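Local coordinates for protein N-terminal acetyltransferase B complex subunit MDM20 (Candida albicans, PDB 5K04) that probably serves as the non-catalytic auxiliary subunit of the NatB complex, which acetylates the N-termini of proteins, at residues A[151-154]-A[155-158]. Residues are numbered along the deposited sequence; the frame is centred on the assembly and turned at random.
Sequences FSFH and LLLQ
Leu157 N donates to Phe153 O over 3.0 Å, and Leu156 N reaches Ser152 O at the same length. With Leu155 N bonded to Phe151 O, these make three successive i to i+4 bonds near the C-terminal end of helix 143-157. The series then slackens: Gln158 N gives a weak, bent bond to His154 O (3.2 Å) and also bonds Leu155 O, an i to i+3 bond that tightens the turn. Beside that weak bond the Gln158 side chain folds back along the helix. Bent at chi2 (-47°), it lays CG over one face of the His154 ring, off centre, as a CH-pi contact 4.0 Å from the centroid, while OE1 comes 3.2 Å from His154 CE1. Ring and amide planes stand 33° apart. The imidazole is held from outside by Glu493, which hydrogen-bonds NE2, consistent with a proton on that nitrogen, and might raise the ring's basicity. One turn earlier, Phe151 carries its ring anti to the main-chain nitrogen (chi1 -175°), which sets CE2 against Leu155 CD2 at 3.9 Å. Phe151 and Leu155 pack on helix 489-503, through Leu492 and Ile496 respectively, whereas Leu156 lies on helix 126-138 and Leu157 on helix 162-177, and the buried Ser152 OG is hydrogen-bonded to both Tyr149 O and Asn130 ND2. Helix 143-157 is thus packed among its neighbours in sequence and a distant helix, as befits the all-helical, TPR-like superhelix of a NatB auxiliary subunit.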
loop_
_atom_site.group_PDB
_atom_site.type_symbol
_atom_site.label_atom_id
_atom_site.label_comp_id
_atom_site.label_asym_id
_atom_site.label_seq_id
_atom_site.Cartn_x
_atom_site.Cartn_y
_atom_site.Cartn_z
ATOM N N PHE A 151 0.374 -26.898 0.147
ATOM C CA PHE A 151 0.701 -25.486 -0.000
ATOM C C PHE A 151 1.102 -24.870 1.339
ATOM O O PHE A 151 1.994 -24.014 1.389
ATOM C CB PHE A 151 -0.494 -24.748 -0.619
ATOM C CG PHE A 151 -0.220 -23.304 -0.923
ATOM C CD1 PHE A 151 0.674 -22.948 -1.921
ATOM C CD2 PHE A 151 -0.859 -22.307 -0.205
ATOM C CE1 PHE A 151 0.922 -21.608 -2.194
ATOM C CE2 PHE A 151 -0.623 -20.978 -0.478
ATOM C CZ PHE A 151 0.273 -20.625 -1.472
ATOM N N SER A 152 0.484 -25.330 2.432
ATOM C CA SER A 152 0.790 -24.795 3.754
ATOM C C SER A 152 2.219 -25.117 4.173
ATOM O O SER A 152 2.773 -24.410 5.020
ATOM C CB SER A 152 -0.208 -25.331 4.788
ATOM O OG SER A 152 -0.018 -26.716 5.044
ATOM N N PHE A 153 2.825 -26.164 3.596
ATOM C CA PHE A 153 4.223 -26.472 3.901
ATOM C C PHE A 153 5.163 -25.478 3.244
ATOM O O PHE A 153 6.198 -25.120 3.818
ATOM C CB PHE A 153 4.571 -27.886 3.451
ATOM C CG PHE A 153 4.141 -28.939 4.412
ATOM C CD1 PHE A 153 4.776 -29.075 5.635
ATOM C CD2 PHE A 153 3.075 -29.776 4.114
ATOM C CE1 PHE A 153 4.362 -30.044 6.558
ATOM C CE2 PHE A 153 2.656 -30.748 5.015
ATOM C CZ PHE A 153 3.303 -30.885 6.245
ATOM N N HIS A 154 4.810 -25.027 2.045
ATOM C CA HIS A 154 5.515 -23.916 1.423
ATOM C C HIS A 154 5.404 -22.644 2.258
ATOM O O HIS A 154 6.395 -21.927 2.443
ATOM C CB HIS A 154 4.959 -23.660 0.028
ATOM C CG HIS A 154 5.340 -22.323 -0.511
ATOM N ND1 HIS A 154 6.644 -21.989 -0.803
ATOM C CD2 HIS A 154 4.599 -21.226 -0.781
ATOM C CE1 HIS A 154 6.687 -20.749 -1.252
ATOM N NE2 HIS A 154 5.460 -20.263 -1.247
ATOM N N LEU A 155 4.190 -22.326 2.732
ATOM C CA LEU A 155 3.993 -21.160 3.589
ATOM C C LEU A 155 4.914 -21.204 4.796
ATOM O O LEU A 155 5.543 -20.197 5.143
ATOM C CB LEU A 155 2.544 -21.083 4.045
ATOM C CG LEU A 155 1.499 -20.777 2.968
ATOM C CD1 LEU A 155 0.142 -20.594 3.652
ATOM C CD2 LEU A 155 1.878 -19.522 2.134
ATOM N N LEU A 156 5.003 -22.376 5.441
ATOM C CA LEU A 156 5.878 -22.554 6.600
ATOM C C LEU A 156 7.334 -22.356 6.220
ATOM O O LEU A 156 8.089 -21.693 6.937
ATOM C CB LEU A 156 5.701 -23.954 7.182
ATOM C CG LEU A 156 4.554 -24.246 8.123
ATOM C CD1 LEU A 156 4.532 -25.745 8.428
ATOM C CD2 LEU A 156 4.718 -23.416 9.394
ATOM N N LEU A 157 7.744 -22.948 5.092
ATOM C CA LEU A 157 9.114 -22.818 4.604
ATOM C C LEU A 157 9.521 -21.367 4.409
ATOM O O LEU A 157 10.722 -21.068 4.371
ATOM C CB LEU A 157 9.270 -23.567 3.282
ATOM C CG LEU A 157 9.423 -25.073 3.422
ATOM C CD1 LEU A 157 9.296 -25.754 2.069
ATOM C CD2 LEU A 157 10.763 -25.360 4.056
ATOM N N GLN A 158 8.545 -20.465 4.280
ATOM C CA GLN A 158 8.800 -19.050 4.081
ATOM C C GLN A 158 9.023 -18.330 5.397
ATOM O O GLN A 158 8.915 -17.102 5.448
ATOM C CB GLN A 158 7.643 -18.396 3.303
ATOM C CG GLN A 158 7.362 -18.990 1.935
ATOM C CD GLN A 158 8.616 -19.160 1.140
ATOM O OE1 GLN A 158 9.026 -20.279 0.824
ATOM N NE2 GLN A 158 9.284 -18.060 0.876
#